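Local coordinates for protein 4-amino-4-deoxy-L-arabinose transferase or related glycosyltransferases of PMT family (Cupriavidus metallidurans, PDB 5EZM) that probably transfers 4-amino-4-deoxy-L-arabinose from an undecaprenyl-phosphate carrier to lipid A, as a membrane-embedded, zinc-binding glycosyltransferase of the GT-C fold, at residues Ala186-Trp191 against Arg233-Leu238; Ser169-Phe174 against Val193-Ala198; Met481-Val486 against Leu497-Met502; Arg79-Lys84 against Gln487-Thr492. One frame throughout, in Å; residues are numbered along the deposited sequence.

Contact 1 of 4, residues Ala186-Trp191 against Arg233-Leu238; sequences AARRGW and RLHLAL. With MPG ([(Z)-octadec-9-enyl] (2R)-2,3-bis(oxidanyl)propanoate), chain S; PO4 (phosphate ion), chain B.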
# COMPACT_ATOMS: atom_id res chain seq x y z
N ALA A 186 -28.67 20.48 4.12
CA ALA A 186 -28.27 19.50 5.13
C ALA A 186 -27.38 18.42 4.53
O ALA A 186 -26.39 18.00 5.15
CB ALA A 186 -29.50 18.88 5.78
N ALA A 187 -27.71 17.97 3.32
CA ALA A 187 -26.88 16.96 2.66
C ALA A 187 -25.54 17.55 2.23
O ALA A 187 -24.50 16.90 2.36
CB ALA A 187 -27.61 16.37 1.46
N ARG A 188 -25.54 18.79 1.72
CA ARG A 188 -24.29 19.43 1.33
C ARG A 188 -23.38 19.62 2.53
O ARG A 188 -22.17 19.37 2.44
CB ARG A 188 -24.58 20.78 0.66
CG ARG A 188 -23.34 21.54 0.22
CD ARG A 188 -23.71 22.86 -0.45
NE ARG A 188 -24.68 22.67 -1.53
CZ ARG A 188 -24.37 22.51 -2.81
NH1 ARG A 188 -23.10 22.51 -3.19
NH2 ARG A 188 -25.32 22.35 -3.72
N ARG A 189 -23.93 20.07 3.66
CA ARG A 189 -23.13 20.22 4.87
C ARG A 189 -22.64 18.87 5.38
O ARG A 189 -21.50 18.76 5.85
CB ARG A 189 -23.93 20.95 5.95
CG ARG A 189 -23.16 21.17 7.24
CD ARG A 189 -24.05 21.75 8.34
NE ARG A 189 -25.13 20.85 8.71
CZ ARG A 189 -26.40 21.00 8.33
NH1 ARG A 189 -26.75 22.03 7.57
NH2 ARG A 189 -27.32 20.13 8.72
N GLY A 190 -23.48 17.85 5.30
CA GLY A 190 -23.06 16.52 5.74
C GLY A 190 -21.91 15.99 4.91
O GLY A 190 -20.92 15.48 5.45
N TRP A 191 -22.01 16.10 3.59
CA TRP A 191 -20.93 15.61 2.74
C TRP A 191 -19.69 16.49 2.85
O TRP A 191 -18.58 16.00 2.64
CB TRP A 191 -21.39 15.54 1.28
CG TRP A 191 -22.40 14.47 1.03
CD1 TRP A 191 -23.69 14.64 0.63
CD2 TRP A 191 -22.20 13.06 1.17
NE1 TRP A 191 -24.31 13.42 0.51
CE2 TRP A 191 -23.42 12.43 0.83
CE3 TRP A 191 -21.12 12.26 1.54
CZ2 TRP A 191 -23.58 11.05 0.85
CZ3 TRP A 191 -21.27 10.89 1.56
CH2 TRP A 191 -22.50 10.29 1.22
N ARG A 233 -19.30 26.93 -0.86
CA ARG A 233 -19.93 25.63 -0.64
C ARG A 233 -19.11 24.70 0.23
O ARG A 233 -19.63 23.66 0.66
CB ARG A 233 -20.21 24.94 -1.97
CG ARG A 233 -21.31 25.55 -2.81
CD ARG A 233 -20.75 26.45 -3.90
NE ARG A 233 -21.54 26.36 -5.13
CZ ARG A 233 -21.48 27.23 -6.13
NH1 ARG A 233 -20.66 28.27 -6.06
NH2 ARG A 233 -22.24 27.06 -7.21
N LEU A 234 -17.85 25.03 0.51
CA LEU A 234 -16.96 24.09 1.19
C LEU A 234 -17.27 23.94 2.68
O LEU A 234 -16.75 23.01 3.30
CB LEU A 234 -15.51 24.53 1.02
CG LEU A 234 -15.04 24.80 -0.41
CD1 LEU A 234 -13.57 25.21 -0.41
CD2 LEU A 234 -15.26 23.58 -1.28
N HIS A 235 -18.09 24.82 3.25
CA HIS A 235 -18.25 24.91 4.70
C HIS A 235 -16.88 25.04 5.37
O HIS A 235 -16.45 24.20 6.16
CB HIS A 235 -19.04 23.72 5.26
CG HIS A 235 -20.51 23.81 5.02
ND1 HIS A 235 -21.10 23.41 3.84
CD2 HIS A 235 -21.52 24.26 5.81
CE1 HIS A 235 -22.41 23.61 3.91
NE2 HIS A 235 -22.68 24.12 5.10
N LEU A 236 -16.21 26.14 5.02
CA LEU A 236 -14.80 26.33 5.37
C LEU A 236 -14.59 26.31 6.88
O LEU A 236 -13.76 25.56 7.39
CB LEU A 236 -14.30 27.64 4.77
CG LEU A 236 -12.79 27.85 4.55
CD1 LEU A 236 -12.08 28.29 5.82
CD2 LEU A 236 -12.16 26.59 3.98
N ALA A 237 -15.35 27.13 7.62
CA ALA A 237 -15.13 27.25 9.06
C ALA A 237 -15.43 25.93 9.77
O ALA A 237 -14.58 25.40 10.50
CB ALA A 237 -16.00 28.38 9.62
N LEU A 238 -16.63 25.39 9.57
CA LEU A 238 -17.01 24.15 10.25
C LEU A 238 -16.09 23.00 9.87
O LEU A 238 -15.71 22.18 10.71
CB LEU A 238 -18.46 23.81 9.92
CG LEU A 238 -19.04 22.57 10.61
CD1 LEU A 238 -19.00 22.74 12.12
CD2 LEU A 238 -20.46 22.30 10.12
C2 MPG S . -13.67 7.78 6.62
C3 MPG S . -13.31 9.22 6.96
C4 MPG S . -14.49 10.05 7.46
C5 MPG S . -15.81 9.26 7.48
C6 MPG S . -17.04 10.19 7.53
C7 MPG S . -18.28 9.57 6.87
C8 MPG S . -19.55 10.42 7.13
C9 MPG S . -20.68 10.18 6.11
C10 MPG S . -21.75 11.31 6.19
C11 MPG S . -23.01 11.01 5.35
C12 MPG S . -23.91 12.28 5.17
C13 MPG S . -25.15 12.01 4.29
C14 MPG S . -25.91 13.32 3.92
C1 MPG S . -12.43 6.91 6.36
P PO4 B . -17.98 29.69 5.73
O1 PO4 B . -18.43 28.99 4.46
O2 PO4 B . -16.81 30.59 5.43
O3 PO4 B . -17.57 28.66 6.75
O4 PO4 B . -19.13 30.51 6.27
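Arg189, near the start of helix 185-206, meets the turn before helix 236-257 through its aliphatic stem. CB lies over one face of the His235 imidazole, 3.9 Å from the ring centroid and 29° off the ring normal, a CH-pi contact. With CG anti to the backbone N (chi1 -179°), CG continues along the same ring beside NE2 and CD2. CD then passes to Leu238, 4.0 Å from its CD2, before a bend at chi3 (63°) turns the guanidinium away from the 233-238 segment. His235 is the helix N-cap, and its positive phi turns the chain between helices 230-233 and 236-257. Beyond it, Ala237 N donates to a phosphate ion that probably came with the crystallisation solution, by a nearly straight 2.8 Å bond to O3. Arg188 runs alongside Arg233, its NH1 3.5 Å from Arg233 CG, their guanidinium planes steeply inclined. No hydrogen bond joins the two segments. Arginine methylenes and an imidazole face supply the adhesion, while the Arg188 and Arg233 guanidiniums lie near each other; the phosphate and a long, weak ion pair of Arg233 with Asp227 would partly balance their charge, and what remains may disfavour protonation of His235.

Contact 2 of 4, residues Ser169-Phe174 against Val193-Ala198; sequences SCVLAF and VACWAA. With DSL (mono-trans, octa-cis decaprenyl-phosphate), chain C.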
# COMPACT_ATOMS: atom_id res chain seq x y z
N SER A 169 -9.66 9.01 -1.41
CA SER A 169 -10.81 8.71 -2.26
C SER A 169 -12.10 9.10 -1.57
O SER A 169 -13.08 9.47 -2.23
CB SER A 169 -10.82 7.23 -2.64
OG SER A 169 -11.26 6.44 -1.56
N CYS A 170 -12.14 9.01 -0.23
CA CYS A 170 -13.28 9.55 0.49
C CYS A 170 -13.32 11.08 0.41
O CYS A 170 -14.40 11.67 0.35
CB CYS A 170 -13.26 9.10 1.95
SG CYS A 170 -13.82 7.41 2.20
N VAL A 171 -12.15 11.73 0.40
CA VAL A 171 -12.13 13.18 0.21
C VAL A 171 -12.77 13.56 -1.11
O VAL A 171 -13.69 14.39 -1.17
CB VAL A 171 -10.68 13.72 0.30
CG1 VAL A 171 -10.67 15.23 0.12
CG2 VAL A 171 -10.04 13.33 1.62
N LEU A 172 -12.31 12.94 -2.20
CA LEU A 172 -12.84 13.25 -3.53
C LEU A 172 -14.32 12.91 -3.63
O LEU A 172 -15.14 13.74 -4.04
CB LEU A 172 -12.04 12.51 -4.60
CG LEU A 172 -12.59 12.64 -6.02
CD1 LEU A 172 -12.48 14.07 -6.49
CD2 LEU A 172 -11.88 11.69 -6.97
N ALA A 173 -14.68 11.68 -3.24
CA ALA A 173 -16.07 11.24 -3.39
C ALA A 173 -17.01 12.09 -2.56
O ALA A 173 -18.09 12.46 -3.03
CB ALA A 173 -16.20 9.76 -3.00
N PHE A 174 -16.63 12.40 -1.32
CA PHE A 174 -17.50 13.23 -0.49
C PHE A 174 -17.61 14.64 -1.05
O PHE A 174 -18.69 15.25 -1.00
CB PHE A 174 -16.99 13.26 0.95
CG PHE A 174 -17.03 11.93 1.64
CD1 PHE A 174 -17.83 10.90 1.15
CD2 PHE A 174 -16.28 11.69 2.78
CE1 PHE A 174 -17.86 9.67 1.78
CE2 PHE A 174 -16.31 10.47 3.42
CZ PHE A 174 -17.11 9.46 2.92
N VAL A 193 -18.66 18.20 5.75
CA VAL A 193 -17.98 17.80 6.98
C VAL A 193 -17.40 16.40 6.83
O VAL A 193 -16.35 16.09 7.40
CB VAL A 193 -18.94 17.90 8.19
CG1 VAL A 193 -20.08 16.92 8.07
CG2 VAL A 193 -18.17 17.67 9.49
N ALA A 194 -18.06 15.54 6.05
CA ALA A 194 -17.48 14.23 5.75
C ALA A 194 -16.18 14.38 4.97
O ALA A 194 -15.21 13.65 5.21
CB ALA A 194 -18.48 13.38 4.97
N CYS A 195 -16.14 15.34 4.05
CA CYS A 195 -14.93 15.58 3.26
C CYS A 195 -13.79 16.07 4.15
O CYS A 195 -12.69 15.50 4.13
CB CYS A 195 -15.24 16.58 2.15
SG CYS A 195 -13.82 17.07 1.16
N TRP A 196 -14.05 17.12 4.94
CA TRP A 196 -13.02 17.64 5.83
C TRP A 196 -12.56 16.58 6.83
O TRP A 196 -11.36 16.48 7.13
CB TRP A 196 -13.53 18.88 6.56
CG TRP A 196 -13.59 20.09 5.69
CD1 TRP A 196 -14.66 20.52 4.96
CD2 TRP A 196 -12.55 21.04 5.47
NE1 TRP A 196 -14.34 21.67 4.29
CE2 TRP A 196 -13.05 22.02 4.59
CE3 TRP A 196 -11.23 21.16 5.94
CZ2 TRP A 196 -12.29 23.10 4.16
CZ3 TRP A 196 -10.48 22.23 5.51
CH2 TRP A 196 -11.00 23.19 4.63
N ALA A 197 -13.49 15.79 7.35
CA ALA A 197 -13.13 14.70 8.24
C ALA A 197 -12.20 13.71 7.56
O ALA A 197 -11.19 13.28 8.14
CB ALA A 197 -14.39 14.00 8.75
N ALA A 198 -12.52 13.34 6.31
CA ALA A 198 -11.65 12.44 5.56
C ALA A 198 -10.26 13.05 5.39
O ALA A 198 -9.25 12.34 5.50
CB ALA A 198 -12.27 12.11 4.20
C21 DSL C . -10.59 18.28 -4.96
C22 DSL C . -11.14 18.16 -3.55
C23 DSL C . -11.70 16.83 -3.06
C24 DSL C . -11.13 19.22 -2.74
C25 DSL C . -11.68 19.11 -1.30
C26 DSL C . -10.68 19.81 -0.33
C27 DSL C . -11.42 20.94 0.47
C28 DSL C . -12.95 20.84 0.71
C29 DSL C . -10.72 21.98 0.96
C30 DSL C . -9.19 22.07 0.73
C31 DSL C . -8.74 23.57 0.72
C32 DSL C . -7.55 23.77 1.73
C33 DSL C . -7.83 23.92 3.24
C34 DSL C . -6.28 23.83 1.27
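Phe174 presents the rim of its ring to helix 185-206. CG is anti to the carbonyl carbon (chi1 -65°), and CD2 reaches Ala194 O at 3.3 Å, the oxygen lying at the ring edge near its plane. The same CD2 rests 3.5 Å from Ala194 CB, while Phe174 CB sits against the backbone of Cys195. Back on its own helix, one ring face is centred over Cys170 CA. Val171 spreads its two branches: CG2, beside the backbone N, touches Ala198 CB at 3.6 Å, and CG1, anti to the N, lies 3.8 Å from Cys195 SG. Helices 160-178 and 185-206 are consecutive members of the GT-C membrane bundle and run antiparallel here, at 163°, with axes 8.1 Å apart. Such close approach goes with the small Ala194, Cys195 and Ala198, and Val171 and Cys195 bring their CA atoms within 4.8 Å. On one side of this seam lies the decaprenyl-phosphate: its C23 meets Val171 CG1 at 3.7 Å, its C25 approaches Cys195 SG, and its C28 lies over one face of the Trp196 indole. The indole NE1 bonds to Leu234 O, consistent with a set ring rotation beside the lipid. Leu120 and Val124 of helix 112-133 pack on Cys170.

Contact 3 of 4, residues Met481-Val486 against Leu497-Met502; sequences MPLYGV and LRHPLM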
# COMPACT_ATOMS: atom_id res chain seq x y z
N MET A 481 15.93 -12.30 26.10
CA MET A 481 17.21 -12.34 25.41
C MET A 481 17.29 -11.22 24.38
O MET A 481 16.31 -10.95 23.68
CB MET A 481 17.40 -13.68 24.71
CG MET A 481 18.18 -14.70 25.50
SD MET A 481 18.44 -16.17 24.50
CE MET A 481 19.26 -15.45 23.08
N PRO A 482 18.44 -10.57 24.25
CA PRO A 482 18.62 -9.61 23.15
C PRO A 482 18.74 -10.33 21.82
O PRO A 482 19.27 -11.45 21.73
CB PRO A 482 19.92 -8.88 23.51
CG PRO A 482 20.18 -9.21 24.93
CD PRO A 482 19.58 -10.55 25.18
N LEU A 483 18.25 -9.68 20.77
CA LEU A 483 18.46 -10.12 19.39
C LEU A 483 19.08 -8.93 18.66
O LEU A 483 18.37 -8.08 18.12
CB LEU A 483 17.16 -10.59 18.75
CG LEU A 483 17.27 -11.00 17.28
CD1 LEU A 483 18.21 -12.19 17.11
CD2 LEU A 483 15.90 -11.30 16.69
N TYR A 484 20.41 -8.88 18.66
CA TYR A 484 21.11 -7.74 18.08
C TYR A 484 20.96 -7.72 16.57
O TYR A 484 21.08 -8.76 15.90
CB TYR A 484 22.59 -7.79 18.45
CG TYR A 484 22.87 -7.71 19.93
CD1 TYR A 484 22.77 -6.50 20.61
CD2 TYR A 484 23.26 -8.83 20.65
CE1 TYR A 484 23.03 -6.42 21.96
CE2 TYR A 484 23.52 -8.76 22.00
CZ TYR A 484 23.41 -7.55 22.65
OH TYR A 484 23.67 -7.48 24.00
N GLY A 485 20.71 -6.54 16.03
CA GLY A 485 20.76 -6.34 14.60
C GLY A 485 22.06 -5.68 14.21
O GLY A 485 22.19 -4.45 14.30
N VAL A 486 23.04 -6.48 13.79
CA VAL A 486 24.38 -5.98 13.54
C VAL A 486 24.42 -5.29 12.18
O VAL A 486 24.65 -5.93 11.15
CB VAL A 486 25.41 -7.12 13.61
CG1 VAL A 486 26.83 -6.56 13.59
CG2 VAL A 486 25.17 -7.97 14.85
N LEU A 497 9.30 -13.54 14.79
CA LEU A 497 9.79 -14.01 16.08
C LEU A 497 9.00 -13.44 17.26
O LEU A 497 9.18 -13.92 18.38
CB LEU A 497 11.27 -13.64 16.25
CG LEU A 497 12.23 -14.44 15.37
CD1 LEU A 497 13.64 -13.88 15.49
CD2 LEU A 497 12.20 -15.91 15.75
N ARG A 498 8.13 -12.46 17.02
CA ARG A 498 7.46 -11.71 18.08
C ARG A 498 8.50 -11.18 19.07
O ARG A 498 8.37 -11.30 20.29
CB ARG A 498 6.42 -12.57 18.80
CG ARG A 498 5.55 -13.45 17.89
CD ARG A 498 4.56 -12.63 17.09
NE ARG A 498 3.48 -13.44 16.54
CZ ARG A 498 3.41 -13.85 15.28
NH1 ARG A 498 4.37 -13.52 14.42
NH2 ARG A 498 2.38 -14.58 14.87
N HIS A 499 9.56 -10.59 18.52
CA HIS A 499 10.73 -10.20 19.31
C HIS A 499 11.48 -9.05 18.63
O HIS A 499 11.92 -9.19 17.48
CB HIS A 499 11.65 -11.40 19.50
CG HIS A 499 12.71 -11.19 20.53
ND1 HIS A 499 13.77 -10.33 20.35
CD2 HIS A 499 12.89 -11.75 21.76
CE1 HIS A 499 14.55 -10.36 21.42
NE2 HIS A 499 14.04 -11.21 22.29
N PRO A 500 11.64 -7.92 19.30
CA PRO A 500 12.27 -6.76 18.66
C PRO A 500 13.78 -6.92 18.54
O PRO A 500 14.42 -7.65 19.29
CB PRO A 500 11.93 -5.59 19.60
CG PRO A 500 10.90 -6.13 20.54
CD PRO A 500 11.15 -7.59 20.65
N LEU A 501 14.33 -6.21 17.56
CA LEU A 501 15.78 -6.15 17.38
C LEU A 501 16.38 -5.09 18.29
O LEU A 501 15.79 -4.02 18.50
CB LEU A 501 16.13 -5.83 15.93
CG LEU A 501 15.90 -6.87 14.84
CD1 LEU A 501 16.26 -6.29 13.49
CD2 LEU A 501 16.73 -8.11 15.12
N MET A 502 17.56 -5.38 18.83
CA MET A 502 18.38 -4.36 19.48
C MET A 502 19.40 -3.87 18.46
O MET A 502 20.37 -4.58 18.16
CB MET A 502 19.06 -4.89 20.73
CG MET A 502 19.97 -3.87 21.38
SD MET A 502 20.40 -4.28 23.07
CE MET A 502 18.76 -4.31 23.81
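With CG anti to the backbone N (chi1 -167°), His499 swings its imidazole across to the 481-486 segment, where NE2 reaches Met481 O at 2.7 Å. The oxygen lies in the ring plane, but the N-H points poorly at it (122°), so this hydrogen bond is weak; ND1 donates back to Pro500 O. Leu483, also extended with CG anti to N, lays CB against His499 CE1 and sends CD2 to Leu497 CD1 at 3.6 Å and to Leu501 CD2. Leu501 turns the other way, CG anti to its carbonyl carbon, and its CD2 meets Leu483 CG. Farther along, Tyr484 and Met502 share one face of the sheet and lie side by side, pointing the same way. Met502 SD is 3.6 Å from Tyr484 CE1, a Met-aromatic contact that meets the ring obliquely, while Pro482 CB lies over one ring face. Strand 483-486 joins strand 502-504 in parallel: Met502 N donates to Leu483 O and Gly485 N to Met502 O, each at 2.9 Å and 162°. The pairing forms one edge of the mixed sheet in the C-terminal domain, and strand 539-542 flanks strand 483-486 on its other side. Two good backbone bonds thus set the register, and His499 links the loop weakly to Met481; two carbonyl acceptors, one poorly aligned, would suit a protonated imidazole, though its charge is not established.

Contact 4 of 4, residues Arg79-Lys84 against Gln487-Thr492; sequences RYNALK and QMLDHT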
# COMPACT_ATOMS: atom_id res chain seq x y z
N ARG A 79 6.61 3.24 17.90
CA ARG A 79 7.92 2.63 18.08
C ARG A 79 8.13 1.50 17.08
O ARG A 79 7.19 0.77 16.74
CB ARG A 79 8.09 2.09 19.51
CG ARG A 79 8.25 3.19 20.54
CD ARG A 79 8.68 2.64 21.89
NE ARG A 79 8.80 3.71 22.88
CZ ARG A 79 9.93 4.36 23.13
NH1 ARG A 79 11.04 4.05 22.47
NH2 ARG A 79 9.95 5.33 24.04
N TYR A 80 9.36 1.38 16.60
CA TYR A 80 9.76 0.33 15.66
C TYR A 80 11.00 -0.34 16.25
O TYR A 80 12.06 0.29 16.35
CB TYR A 80 10.04 0.91 14.27
CG TYR A 80 10.27 -0.12 13.18
CD1 TYR A 80 9.66 -1.37 13.24
CD2 TYR A 80 11.10 0.15 12.11
CE1 TYR A 80 9.87 -2.32 12.24
CE2 TYR A 80 11.32 -0.79 11.11
CZ TYR A 80 10.70 -2.02 11.18
OH TYR A 80 10.91 -2.96 10.19
N ASN A 81 10.85 -1.60 16.64
CA ASN A 81 11.89 -2.34 17.36
C ASN A 81 12.30 -1.59 18.63
O ASN A 81 13.48 -1.34 18.88
CB ASN A 81 13.09 -2.61 16.45
CG ASN A 81 12.72 -3.50 15.27
OD1 ASN A 81 12.69 -4.72 15.38
ND2 ASN A 81 12.42 -2.88 14.13
N ALA A 82 11.29 -1.21 19.41
CA ALA A 82 11.45 -0.58 20.72
C ALA A 82 11.99 0.84 20.60
O ALA A 82 12.17 1.52 21.61
CB ALA A 82 12.35 -1.42 21.63
N LEU A 83 12.22 1.31 19.37
CA LEU A 83 12.79 2.63 19.15
C LEU A 83 11.77 3.56 18.53
O LEU A 83 10.94 3.15 17.71
CB LEU A 83 14.02 2.55 18.24
CG LEU A 83 15.18 1.70 18.75
CD1 LEU A 83 16.25 1.63 17.68
CD2 LEU A 83 15.72 2.27 20.05
N LYS A 84 11.83 4.83 18.93
CA LYS A 84 10.91 5.84 18.43
C LYS A 84 10.98 5.92 16.91
O LYS A 84 12.07 6.00 16.32
CB LYS A 84 11.22 7.21 19.04
CG LYS A 84 10.97 7.30 20.53
CD LYS A 84 11.26 8.70 21.04
CE LYS A 84 10.92 8.84 22.51
NZ LYS A 84 11.01 10.25 22.97
N GLN A 487 24.20 -3.97 12.19
CA GLN A 487 24.15 -3.17 10.97
C GLN A 487 23.19 -3.77 9.94
O GLN A 487 23.47 -3.84 8.74
CB GLN A 487 25.54 -2.99 10.37
CG GLN A 487 26.44 -2.10 11.21
CD GLN A 487 27.78 -1.82 10.55
OE1 GLN A 487 28.27 -2.63 9.76
NE2 GLN A 487 28.36 -0.67 10.86
N MET A 488 22.03 -4.22 10.43
CA MET A 488 21.02 -4.83 9.57
C MET A 488 19.66 -4.59 10.20
O MET A 488 19.40 -5.05 11.31
CB MET A 488 21.26 -6.33 9.37
CG MET A 488 20.05 -7.09 8.87
SD MET A 488 20.42 -8.73 8.23
CE MET A 488 21.02 -8.34 6.59
N LEU A 489 18.80 -3.86 9.49
CA LEU A 489 17.43 -3.61 9.94
C LEU A 489 16.55 -4.64 9.25
O LEU A 489 15.99 -4.39 8.18
CB LEU A 489 17.00 -2.18 9.63
CG LEU A 489 15.58 -1.80 10.07
CD1 LEU A 489 15.34 -2.21 11.51
CD2 LEU A 489 15.33 -0.31 9.87
N ASP A 490 16.44 -5.81 9.86
CA ASP A 490 15.56 -6.85 9.34
C ASP A 490 14.11 -6.44 9.57
O ASP A 490 13.70 -6.22 10.71
CB ASP A 490 15.87 -8.19 10.00
CG ASP A 490 15.43 -9.36 9.16
OD1 ASP A 490 16.17 -10.36 9.11
OD2 ASP A 490 14.34 -9.29 8.54
N HIS A 491 13.34 -6.34 8.49
CA HIS A 491 11.99 -5.82 8.59
C HIS A 491 10.93 -6.90 8.79
O HIS A 491 9.80 -6.56 9.17
CB HIS A 491 11.64 -5.01 7.34
CG HIS A 491 12.41 -3.73 7.22
ND1 HIS A 491 12.12 -2.61 7.96
CD2 HIS A 491 13.46 -3.40 6.43
CE1 HIS A 491 12.95 -1.64 7.63
NE2 HIS A 491 13.77 -2.09 6.70
N THR A 492 11.25 -8.16 8.55
CA THR A 492 10.25 -9.22 8.62
C THR A 492 10.53 -10.25 9.70
O THR A 492 9.59 -10.75 10.32
CB THR A 492 10.14 -9.94 7.27
OG1 THR A 492 11.43 -10.44 6.89
CG2 THR A 492 9.64 -8.97 6.21
O HOH W 1 11.56 -4.92 12.13
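Residues 79-84 form a tight hairpin whose type I' turn runs from Tyr80 to Leu83, with Asn81 and Ala82 both at positive phi. The 487-492 segment is an irregular loop leading into helix 493-497, and Asp490 OD2 accepts from Thr492 N, a capping bond at the turn into that helix. The backbones stay apart, Asn81 and Leu489 CA atoms being 9.3 Å from each other, so side chains and a water bridge them. Tyr80, CG anti to N (chi1 -172°), puts its OH 2.6 Å from His491 ND1 in a hydrogen bond whose donor is not settled. The two rings meet rim to rim, planes only 15° apart. The water is held by Asn81 ND2, which donates to it at 3.0 Å, and itself donates to Asp490 O; its bond to Tyr80 OH is weak. Asn81 ND2 also lies over one face of the Tyr80 ring and 4.0 Å from Leu489 CD1, while OD1 accepts from Leu501 N. Asp490 OD1 is claimed by Arg565 in a salt bridge. The hairpin and loop thus join the region just before zinc ligand Glu87 to the C-terminal domain; Arg61 of helix 58-72 borders Tyr80 and His491, and Met503 of strand 502-504 packs on Leu83 and Leu489.

In the fold
Contacts 1 and 2 share helix 185-206 and touch, joined by a hydrogen bond and by packing between aromatic rings. Contact 1 is at the surface, built on arginine stems and a histidine; contact 2 is buried, apolar and lipid-flanked within the membrane bundle. Contacts 3 and 4, both buried, lie about 9 Å apart between centres and alternate along the chain, and they too are joined by a hydrogen bond and packing. Contact 3 combines backbone strand pairing with apolar packing, whereas contact 4 relies on side-chain and water-mediated polar bonds. Contact 4 joins segments more than 400 residues apart; the other three each bring together parts nearer in sequence.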